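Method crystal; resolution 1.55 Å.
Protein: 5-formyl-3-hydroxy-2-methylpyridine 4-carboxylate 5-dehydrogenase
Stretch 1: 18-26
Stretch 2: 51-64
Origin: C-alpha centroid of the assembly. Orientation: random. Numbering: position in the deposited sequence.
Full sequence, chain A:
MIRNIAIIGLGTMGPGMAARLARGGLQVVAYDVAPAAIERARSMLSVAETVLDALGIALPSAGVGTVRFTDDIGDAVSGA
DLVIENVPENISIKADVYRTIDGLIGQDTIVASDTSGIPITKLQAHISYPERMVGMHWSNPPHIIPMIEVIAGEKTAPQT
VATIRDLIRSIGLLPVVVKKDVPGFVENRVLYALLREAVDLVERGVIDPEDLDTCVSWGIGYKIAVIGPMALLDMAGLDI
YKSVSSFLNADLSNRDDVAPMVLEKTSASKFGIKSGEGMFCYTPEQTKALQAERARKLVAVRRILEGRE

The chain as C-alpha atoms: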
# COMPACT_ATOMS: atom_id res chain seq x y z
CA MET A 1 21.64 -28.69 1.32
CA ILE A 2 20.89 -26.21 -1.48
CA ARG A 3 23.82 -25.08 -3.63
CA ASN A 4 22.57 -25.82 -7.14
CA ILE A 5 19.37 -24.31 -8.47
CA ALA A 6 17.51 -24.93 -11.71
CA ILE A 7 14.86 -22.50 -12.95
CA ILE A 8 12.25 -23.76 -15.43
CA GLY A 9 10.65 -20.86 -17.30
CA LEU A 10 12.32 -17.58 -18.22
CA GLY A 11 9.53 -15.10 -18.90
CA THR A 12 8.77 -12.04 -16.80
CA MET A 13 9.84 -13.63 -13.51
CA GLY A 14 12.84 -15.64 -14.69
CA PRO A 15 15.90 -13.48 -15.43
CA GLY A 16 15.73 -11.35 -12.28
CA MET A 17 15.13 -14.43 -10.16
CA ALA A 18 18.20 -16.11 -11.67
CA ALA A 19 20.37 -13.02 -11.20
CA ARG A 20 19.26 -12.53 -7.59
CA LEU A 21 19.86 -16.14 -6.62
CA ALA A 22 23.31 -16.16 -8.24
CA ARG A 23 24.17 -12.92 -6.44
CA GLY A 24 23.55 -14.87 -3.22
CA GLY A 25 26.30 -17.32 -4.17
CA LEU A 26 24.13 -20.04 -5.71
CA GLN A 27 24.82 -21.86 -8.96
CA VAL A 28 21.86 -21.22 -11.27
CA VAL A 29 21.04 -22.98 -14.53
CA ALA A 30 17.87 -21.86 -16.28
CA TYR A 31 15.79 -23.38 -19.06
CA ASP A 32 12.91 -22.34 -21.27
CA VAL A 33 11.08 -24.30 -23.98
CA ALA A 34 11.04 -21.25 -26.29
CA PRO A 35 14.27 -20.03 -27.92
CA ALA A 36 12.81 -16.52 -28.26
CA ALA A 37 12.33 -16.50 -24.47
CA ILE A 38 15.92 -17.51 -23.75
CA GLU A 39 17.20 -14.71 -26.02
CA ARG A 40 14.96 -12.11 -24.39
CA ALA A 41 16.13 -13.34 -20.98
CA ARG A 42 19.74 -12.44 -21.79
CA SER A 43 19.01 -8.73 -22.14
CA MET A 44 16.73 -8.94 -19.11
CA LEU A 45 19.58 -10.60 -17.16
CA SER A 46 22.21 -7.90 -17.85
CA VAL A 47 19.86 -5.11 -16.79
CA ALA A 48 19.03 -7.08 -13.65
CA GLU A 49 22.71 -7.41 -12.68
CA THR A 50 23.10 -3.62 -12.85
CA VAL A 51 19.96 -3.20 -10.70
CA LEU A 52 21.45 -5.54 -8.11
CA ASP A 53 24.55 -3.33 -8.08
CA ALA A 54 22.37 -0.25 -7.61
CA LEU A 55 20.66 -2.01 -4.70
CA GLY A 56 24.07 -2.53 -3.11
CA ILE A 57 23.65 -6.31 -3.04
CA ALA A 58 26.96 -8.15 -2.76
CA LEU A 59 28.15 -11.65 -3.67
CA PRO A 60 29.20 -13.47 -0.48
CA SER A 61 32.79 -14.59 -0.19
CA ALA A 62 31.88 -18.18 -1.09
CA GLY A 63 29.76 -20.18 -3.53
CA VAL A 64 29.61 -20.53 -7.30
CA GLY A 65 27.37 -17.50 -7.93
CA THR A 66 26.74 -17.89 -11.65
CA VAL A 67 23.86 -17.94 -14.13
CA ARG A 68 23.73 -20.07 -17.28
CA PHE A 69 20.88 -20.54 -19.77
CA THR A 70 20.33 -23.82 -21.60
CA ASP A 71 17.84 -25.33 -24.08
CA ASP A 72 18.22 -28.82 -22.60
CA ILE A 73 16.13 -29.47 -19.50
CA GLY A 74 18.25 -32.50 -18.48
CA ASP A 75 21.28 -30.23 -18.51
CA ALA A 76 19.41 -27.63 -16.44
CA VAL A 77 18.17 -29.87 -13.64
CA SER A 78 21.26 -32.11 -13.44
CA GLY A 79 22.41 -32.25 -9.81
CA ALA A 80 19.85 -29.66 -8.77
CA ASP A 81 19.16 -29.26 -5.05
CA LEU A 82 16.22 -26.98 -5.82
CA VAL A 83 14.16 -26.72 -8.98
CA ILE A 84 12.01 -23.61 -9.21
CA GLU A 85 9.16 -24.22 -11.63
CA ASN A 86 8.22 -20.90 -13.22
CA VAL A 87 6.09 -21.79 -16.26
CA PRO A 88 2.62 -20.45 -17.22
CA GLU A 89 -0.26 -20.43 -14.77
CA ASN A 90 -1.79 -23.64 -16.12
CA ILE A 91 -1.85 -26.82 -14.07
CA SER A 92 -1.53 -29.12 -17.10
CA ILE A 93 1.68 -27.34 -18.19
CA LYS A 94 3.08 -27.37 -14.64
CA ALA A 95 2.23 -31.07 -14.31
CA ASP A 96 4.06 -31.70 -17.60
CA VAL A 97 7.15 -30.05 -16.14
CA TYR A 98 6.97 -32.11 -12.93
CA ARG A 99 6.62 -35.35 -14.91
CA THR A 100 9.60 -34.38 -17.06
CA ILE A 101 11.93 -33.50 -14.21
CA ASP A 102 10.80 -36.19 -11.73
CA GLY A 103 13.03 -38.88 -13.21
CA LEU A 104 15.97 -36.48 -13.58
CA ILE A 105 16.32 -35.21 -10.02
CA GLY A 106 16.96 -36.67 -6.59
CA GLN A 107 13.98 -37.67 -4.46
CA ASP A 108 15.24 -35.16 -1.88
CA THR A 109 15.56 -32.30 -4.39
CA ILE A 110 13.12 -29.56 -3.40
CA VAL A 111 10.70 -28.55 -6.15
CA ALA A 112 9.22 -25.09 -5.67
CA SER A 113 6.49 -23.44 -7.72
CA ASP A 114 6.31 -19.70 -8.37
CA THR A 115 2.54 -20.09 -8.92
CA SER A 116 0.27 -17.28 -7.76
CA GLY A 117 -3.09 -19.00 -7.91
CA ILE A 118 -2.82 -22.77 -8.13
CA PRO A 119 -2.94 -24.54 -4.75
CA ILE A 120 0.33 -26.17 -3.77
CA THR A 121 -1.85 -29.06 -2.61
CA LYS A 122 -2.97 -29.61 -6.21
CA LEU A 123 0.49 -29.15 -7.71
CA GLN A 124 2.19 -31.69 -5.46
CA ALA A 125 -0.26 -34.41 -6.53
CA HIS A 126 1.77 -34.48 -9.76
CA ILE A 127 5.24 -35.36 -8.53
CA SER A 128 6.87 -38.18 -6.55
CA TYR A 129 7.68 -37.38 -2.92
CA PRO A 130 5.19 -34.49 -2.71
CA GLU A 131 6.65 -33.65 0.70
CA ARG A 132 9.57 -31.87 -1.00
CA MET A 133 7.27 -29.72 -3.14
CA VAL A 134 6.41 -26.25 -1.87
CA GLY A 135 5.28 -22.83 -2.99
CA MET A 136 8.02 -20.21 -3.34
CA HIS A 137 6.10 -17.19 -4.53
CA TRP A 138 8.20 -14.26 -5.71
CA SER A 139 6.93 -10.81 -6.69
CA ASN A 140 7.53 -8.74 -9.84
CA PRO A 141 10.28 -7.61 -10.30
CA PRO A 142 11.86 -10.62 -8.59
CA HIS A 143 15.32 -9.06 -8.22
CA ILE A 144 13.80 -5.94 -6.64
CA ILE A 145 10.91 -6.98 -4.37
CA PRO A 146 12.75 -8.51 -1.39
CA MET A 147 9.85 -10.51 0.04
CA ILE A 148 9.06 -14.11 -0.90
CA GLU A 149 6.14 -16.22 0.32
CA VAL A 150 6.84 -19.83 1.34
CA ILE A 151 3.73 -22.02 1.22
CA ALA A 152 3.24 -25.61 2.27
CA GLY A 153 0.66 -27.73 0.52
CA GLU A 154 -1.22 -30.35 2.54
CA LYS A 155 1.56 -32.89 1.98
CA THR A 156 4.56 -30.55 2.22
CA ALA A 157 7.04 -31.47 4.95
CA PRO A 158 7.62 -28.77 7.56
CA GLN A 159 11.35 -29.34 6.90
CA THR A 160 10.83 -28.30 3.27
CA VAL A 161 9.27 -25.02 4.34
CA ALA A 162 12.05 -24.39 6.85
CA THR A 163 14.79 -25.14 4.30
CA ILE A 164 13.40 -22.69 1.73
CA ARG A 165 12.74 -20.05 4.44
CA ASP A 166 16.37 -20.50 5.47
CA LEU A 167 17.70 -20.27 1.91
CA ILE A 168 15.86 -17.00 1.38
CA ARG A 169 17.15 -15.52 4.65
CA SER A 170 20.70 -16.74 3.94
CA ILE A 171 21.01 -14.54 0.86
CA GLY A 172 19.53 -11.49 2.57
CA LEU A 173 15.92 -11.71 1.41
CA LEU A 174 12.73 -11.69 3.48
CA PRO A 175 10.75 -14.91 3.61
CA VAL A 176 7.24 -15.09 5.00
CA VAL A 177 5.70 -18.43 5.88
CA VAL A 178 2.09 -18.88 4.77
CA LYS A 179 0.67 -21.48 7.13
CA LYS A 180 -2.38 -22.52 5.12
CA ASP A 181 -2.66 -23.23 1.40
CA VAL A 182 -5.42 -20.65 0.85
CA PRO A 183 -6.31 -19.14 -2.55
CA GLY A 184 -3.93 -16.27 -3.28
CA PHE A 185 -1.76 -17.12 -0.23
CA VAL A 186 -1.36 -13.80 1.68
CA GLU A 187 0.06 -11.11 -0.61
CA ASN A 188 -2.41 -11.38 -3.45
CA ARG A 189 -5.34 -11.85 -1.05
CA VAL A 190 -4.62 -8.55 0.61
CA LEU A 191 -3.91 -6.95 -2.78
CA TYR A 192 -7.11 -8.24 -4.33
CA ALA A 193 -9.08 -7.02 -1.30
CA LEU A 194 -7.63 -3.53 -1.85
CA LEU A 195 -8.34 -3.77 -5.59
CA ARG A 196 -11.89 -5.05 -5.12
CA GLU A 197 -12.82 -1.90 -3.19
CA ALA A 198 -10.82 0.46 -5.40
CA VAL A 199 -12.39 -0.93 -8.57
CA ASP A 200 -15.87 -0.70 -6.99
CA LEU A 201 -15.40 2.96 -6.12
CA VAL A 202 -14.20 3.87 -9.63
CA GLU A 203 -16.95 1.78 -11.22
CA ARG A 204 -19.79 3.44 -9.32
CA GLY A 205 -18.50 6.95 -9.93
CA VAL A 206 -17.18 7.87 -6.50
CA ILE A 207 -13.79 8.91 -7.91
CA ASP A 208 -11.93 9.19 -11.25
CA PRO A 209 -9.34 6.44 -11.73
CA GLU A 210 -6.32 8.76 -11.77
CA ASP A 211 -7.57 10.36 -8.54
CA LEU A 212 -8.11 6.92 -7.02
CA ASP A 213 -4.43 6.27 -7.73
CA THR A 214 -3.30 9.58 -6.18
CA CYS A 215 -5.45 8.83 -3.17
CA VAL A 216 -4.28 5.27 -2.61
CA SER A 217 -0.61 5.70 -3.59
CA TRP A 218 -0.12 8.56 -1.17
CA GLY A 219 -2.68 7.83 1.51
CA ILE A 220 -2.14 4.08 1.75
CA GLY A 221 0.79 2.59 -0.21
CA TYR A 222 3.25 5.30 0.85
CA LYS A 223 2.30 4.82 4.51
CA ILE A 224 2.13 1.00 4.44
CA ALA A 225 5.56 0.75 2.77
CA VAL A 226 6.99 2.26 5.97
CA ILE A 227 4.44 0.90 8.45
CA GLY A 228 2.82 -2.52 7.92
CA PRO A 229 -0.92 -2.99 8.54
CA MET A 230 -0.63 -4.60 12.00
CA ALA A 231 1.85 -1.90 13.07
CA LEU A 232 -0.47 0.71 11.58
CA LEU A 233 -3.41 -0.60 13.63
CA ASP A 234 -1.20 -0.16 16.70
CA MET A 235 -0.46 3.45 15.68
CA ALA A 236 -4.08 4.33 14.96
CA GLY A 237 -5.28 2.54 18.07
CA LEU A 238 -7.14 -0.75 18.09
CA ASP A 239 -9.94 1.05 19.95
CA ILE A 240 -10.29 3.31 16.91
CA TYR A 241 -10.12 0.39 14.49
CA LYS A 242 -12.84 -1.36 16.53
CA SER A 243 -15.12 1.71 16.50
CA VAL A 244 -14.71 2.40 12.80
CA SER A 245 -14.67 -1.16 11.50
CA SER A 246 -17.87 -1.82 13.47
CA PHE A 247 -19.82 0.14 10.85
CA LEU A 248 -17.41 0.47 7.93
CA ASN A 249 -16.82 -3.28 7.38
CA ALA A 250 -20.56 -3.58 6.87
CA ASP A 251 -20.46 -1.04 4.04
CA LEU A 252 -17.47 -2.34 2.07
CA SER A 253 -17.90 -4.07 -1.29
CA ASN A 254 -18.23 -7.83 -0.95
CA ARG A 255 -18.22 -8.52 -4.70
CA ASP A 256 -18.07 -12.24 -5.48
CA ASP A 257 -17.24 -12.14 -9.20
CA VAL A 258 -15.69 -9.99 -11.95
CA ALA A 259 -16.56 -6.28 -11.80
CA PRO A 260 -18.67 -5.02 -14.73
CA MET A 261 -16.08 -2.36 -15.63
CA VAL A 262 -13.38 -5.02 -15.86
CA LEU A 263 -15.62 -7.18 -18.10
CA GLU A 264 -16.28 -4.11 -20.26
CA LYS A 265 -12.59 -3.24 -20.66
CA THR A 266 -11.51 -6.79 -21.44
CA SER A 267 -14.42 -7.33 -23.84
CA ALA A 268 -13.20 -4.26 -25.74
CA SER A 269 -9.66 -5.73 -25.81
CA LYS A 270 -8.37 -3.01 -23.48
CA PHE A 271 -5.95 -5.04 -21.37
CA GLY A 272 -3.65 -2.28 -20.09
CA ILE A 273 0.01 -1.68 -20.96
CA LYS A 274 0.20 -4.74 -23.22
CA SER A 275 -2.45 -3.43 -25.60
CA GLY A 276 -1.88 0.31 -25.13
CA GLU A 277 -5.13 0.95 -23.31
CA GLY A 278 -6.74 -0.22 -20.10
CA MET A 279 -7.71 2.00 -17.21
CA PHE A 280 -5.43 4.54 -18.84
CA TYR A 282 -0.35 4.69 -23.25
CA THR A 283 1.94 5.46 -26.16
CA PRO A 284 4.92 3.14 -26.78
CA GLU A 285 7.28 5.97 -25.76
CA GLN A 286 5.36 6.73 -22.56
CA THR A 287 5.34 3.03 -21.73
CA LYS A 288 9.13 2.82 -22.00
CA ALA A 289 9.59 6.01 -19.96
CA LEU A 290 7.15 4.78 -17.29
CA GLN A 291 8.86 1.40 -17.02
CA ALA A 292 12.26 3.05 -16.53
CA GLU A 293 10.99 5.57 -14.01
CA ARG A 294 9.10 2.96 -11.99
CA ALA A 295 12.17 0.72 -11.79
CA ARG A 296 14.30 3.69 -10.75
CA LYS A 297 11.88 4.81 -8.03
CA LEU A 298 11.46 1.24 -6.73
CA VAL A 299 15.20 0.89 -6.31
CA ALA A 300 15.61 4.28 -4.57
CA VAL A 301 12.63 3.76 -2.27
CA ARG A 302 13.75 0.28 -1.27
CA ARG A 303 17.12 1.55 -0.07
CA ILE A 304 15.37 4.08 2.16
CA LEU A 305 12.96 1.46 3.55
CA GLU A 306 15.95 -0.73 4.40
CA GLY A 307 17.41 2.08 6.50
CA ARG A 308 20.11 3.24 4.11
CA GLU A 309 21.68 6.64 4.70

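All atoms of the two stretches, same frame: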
# COMPACT_ATOMS: atom_id res chain seq x y z
N ALA A 18 16.92 -15.45 -11.46
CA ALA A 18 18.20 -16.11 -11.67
C ALA A 18 19.35 -15.22 -11.19
O ALA A 18 20.23 -15.66 -10.45
CB ALA A 18 18.39 -16.47 -13.14
N ALA A 19 19.32 -13.96 -11.60
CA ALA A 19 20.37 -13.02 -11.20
C ALA A 19 20.44 -12.88 -9.67
O ALA A 19 21.52 -12.88 -9.09
CB ALA A 19 20.13 -11.67 -11.85
N ARG A 20 19.28 -12.79 -9.02
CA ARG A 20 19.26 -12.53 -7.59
C ARG A 20 19.77 -13.74 -6.82
O ARG A 20 20.47 -13.59 -5.82
CB ARG A 20 17.86 -12.17 -7.10
CG ARG A 20 17.80 -11.87 -5.60
CD ARG A 20 18.71 -10.71 -5.28
NE ARG A 20 18.79 -10.39 -3.85
CZ ARG A 20 19.65 -10.94 -3.01
NH1 ARG A 20 20.50 -11.88 -3.43
NH2 ARG A 20 19.68 -10.56 -1.74
N LEU A 21 19.38 -14.93 -7.27
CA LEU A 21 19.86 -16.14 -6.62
C LEU A 21 21.37 -16.31 -6.81
O LEU A 21 22.07 -16.66 -5.86
CB LEU A 21 19.12 -17.36 -7.17
CG LEU A 21 17.64 -17.41 -6.75
CD1 LEU A 21 16.90 -18.48 -7.55
CD2 LEU A 21 17.52 -17.70 -5.25
N ALA A 22 21.87 -16.05 -8.01
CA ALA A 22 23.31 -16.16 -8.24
C ALA A 22 24.08 -15.15 -7.40
O ALA A 22 25.19 -15.43 -6.94
CB ALA A 22 23.63 -15.97 -9.70
N ARG A 23 23.51 -13.96 -7.22
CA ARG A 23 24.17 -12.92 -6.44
C ARG A 23 24.32 -13.37 -4.98
O ARG A 23 25.19 -12.91 -4.25
CB ARG A 23 23.38 -11.61 -6.53
CG ARG A 23 24.07 -10.38 -5.93
CD ARG A 23 25.35 -10.03 -6.66
NE ARG A 23 25.11 -9.64 -8.05
CZ ARG A 23 25.14 -8.37 -8.48
NH1 ARG A 23 25.38 -7.39 -7.63
NH2 ARG A 23 24.91 -8.10 -9.76
N GLY A 24 23.46 -14.30 -4.55
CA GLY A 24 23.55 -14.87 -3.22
C GLY A 24 24.58 -15.99 -3.11
O GLY A 24 24.78 -16.55 -2.03
N GLY A 25 25.25 -16.31 -4.21
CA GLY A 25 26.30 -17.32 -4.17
C GLY A 25 25.90 -18.65 -4.79
O GLY A 25 26.73 -19.54 -4.91
N LEU A 26 24.64 -18.78 -5.20
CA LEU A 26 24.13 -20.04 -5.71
C LEU A 26 24.52 -20.27 -7.16
O LEU A 26 24.71 -19.31 -7.91
CB LEU A 26 22.60 -20.07 -5.58
CG LEU A 26 21.96 -20.28 -4.20
CD1 LEU A 26 22.32 -21.64 -3.60
CD2 LEU A 26 22.27 -19.16 -3.21
N VAL A 51 20.92 -3.57 -11.74
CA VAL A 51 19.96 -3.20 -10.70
C VAL A 51 20.43 -3.75 -9.36
O VAL A 51 20.36 -3.07 -8.34
CB VAL A 51 18.56 -3.71 -11.05
CG1 VAL A 51 17.64 -3.67 -9.82
CG2 VAL A 51 17.98 -2.89 -12.19
N LEU A 52 20.95 -4.97 -9.35
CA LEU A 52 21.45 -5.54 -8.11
C LEU A 52 22.63 -4.71 -7.57
O LEU A 52 22.75 -4.52 -6.37
CB LEU A 52 21.87 -6.99 -8.31
CG LEU A 52 20.73 -7.96 -8.62
CD1 LEU A 52 21.29 -9.36 -8.80
CD2 LEU A 52 19.73 -7.96 -7.50
N ASP A 53 23.47 -4.22 -8.48
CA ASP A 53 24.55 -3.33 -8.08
C ASP A 53 23.99 -2.06 -7.43
O ASP A 53 24.47 -1.62 -6.38
CB ASP A 53 25.42 -2.94 -9.27
CG ASP A 53 26.21 -4.11 -9.85
OD1 ASP A 53 26.37 -5.13 -9.16
OD2 ASP A 53 26.68 -3.97 -11.00
N ALA A 54 22.99 -1.49 -8.08
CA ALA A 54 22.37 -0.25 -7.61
C ALA A 54 21.69 -0.46 -6.27
O ALA A 54 21.55 0.48 -5.49
CB ALA A 54 21.38 0.25 -8.64
N LEU A 55 21.24 -1.69 -6.00
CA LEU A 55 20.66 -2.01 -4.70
C LEU A 55 21.71 -2.27 -3.63
O LEU A 55 21.38 -2.45 -2.45
CB LEU A 55 19.75 -3.23 -4.83
CG LEU A 55 18.39 -2.95 -5.47
CD1 LEU A 55 17.71 -4.26 -5.84
CD2 LEU A 55 17.50 -2.12 -4.53
N GLY A 56 22.97 -2.31 -4.04
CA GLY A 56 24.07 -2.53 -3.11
C GLY A 56 24.13 -3.96 -2.60
O GLY A 56 24.58 -4.20 -1.48
N ILE A 57 23.68 -4.90 -3.42
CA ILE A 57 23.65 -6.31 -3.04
C ILE A 57 24.92 -7.03 -3.46
O ILE A 57 25.24 -7.13 -4.64
CB ILE A 57 22.44 -7.02 -3.66
CG1 ILE A 57 21.15 -6.34 -3.19
CG2 ILE A 57 22.44 -8.50 -3.29
CD1 ILE A 57 19.93 -6.86 -3.90
N ALA A 58 25.66 -7.56 -2.48
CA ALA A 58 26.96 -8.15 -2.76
C ALA A 58 26.93 -9.68 -2.90
O ALA A 58 26.07 -10.34 -2.32
CB ALA A 58 27.95 -7.75 -1.68
N LEU A 59 27.87 -10.21 -3.67
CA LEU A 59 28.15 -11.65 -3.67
C LEU A 59 28.83 -11.95 -2.34
O LEU A 59 29.65 -11.15 -1.88
CB LEU A 59 29.06 -12.03 -4.84
CG LEU A 59 28.57 -12.91 -6.00
CD1 LEU A 59 29.59 -12.89 -7.14
CD2 LEU A 59 28.28 -14.34 -5.56
N PRO A 60 28.50 -13.10 -1.71
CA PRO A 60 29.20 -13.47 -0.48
C PRO A 60 30.59 -13.96 -0.85
O PRO A 60 30.91 -14.06 -2.04
CB PRO A 60 28.34 -14.59 0.13
CG PRO A 60 27.51 -15.11 -1.00
CD PRO A 60 27.50 -14.10 -2.12
N SER A 61 31.41 -14.28 0.13
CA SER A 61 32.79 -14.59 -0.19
C SER A 61 32.95 -16.06 -0.57
O SER A 61 34.07 -16.54 -0.71
CB SER A 61 33.68 -14.23 0.99
OG SER A 61 33.45 -12.90 1.39
N ALA A 62 31.84 -16.76 -0.74
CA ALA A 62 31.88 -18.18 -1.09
C ALA A 62 30.67 -18.61 -1.92
O ALA A 62 29.62 -17.98 -1.87
CB ALA A 62 31.99 -19.03 0.16
N GLY A 63 30.82 -19.70 -2.67
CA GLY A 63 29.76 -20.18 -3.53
C GLY A 63 30.10 -19.94 -4.98
O GLY A 63 30.98 -19.15 -5.31
N VAL A 64 29.38 -20.63 -5.86
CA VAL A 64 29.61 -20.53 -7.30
C VAL A 64 29.14 -19.17 -7.85
O VAL A 64 29.90 -18.47 -8.52
CB VAL A 64 28.90 -21.69 -8.04
CG1 VAL A 64 28.91 -21.48 -9.54
CG2 VAL A 64 29.54 -23.03 -7.67

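The most unusual feature here is a pair of glycines meeting backbone to backbone: Gly25 and Gly63 bring their CA atoms within 4.5 Å of each other, and both have positive phi. At Gly63 a CB would point toward the other stretch and lie 2.4 Å from Gly25 O, a clash; at Gly25 it would crowd Ala62 O and Pro60 CG. Each backbone conformation also calls for glycine by itself, so local strain and packing make the same demand. Proximity does not mean bonding, however: Gly25 O and Val64 N are 3.0 Å apart, but the angle is too poor for a hydrogen bond.

Gly25 also closes the helix of the first stretch in a Schellman motif, and Gly56 does the same for the helix of the second. After Gly56 the chain runs on as an extended loop past the first helix's end, where Leu59 CA makes a CA-H...O contact with Arg23 O at 3.3 Å, nearly straight at 165°.

Arg23 is the polar organiser and has the largest covered area. Its CB leaves sideways, yet the t, p, p side chain brings the guanidinium across to the second stretch. NH1 serves two acceptors, Asp53 OD1 at 2.9 Å in a salt bridge and the carbonyl Ile57 O at 3.0 Å, thereby tying the helix to the loop that follows it. Both acceptors lie at the edge of the guanidinium, near its plane, which leaves a face free for Leu52 CB, 3.5 Å from NH2.

Leu52 supplies the apolar counterpart. It points toward the first helix, its CD1 4.0 Å from Ala19 CB, while its CD2 lies 3.7 Å from Arg20 CD. Ile57 CG2 covers one face of the Arg20 guanidinium, so both arginines pack their planar groups against aliphatic carbon.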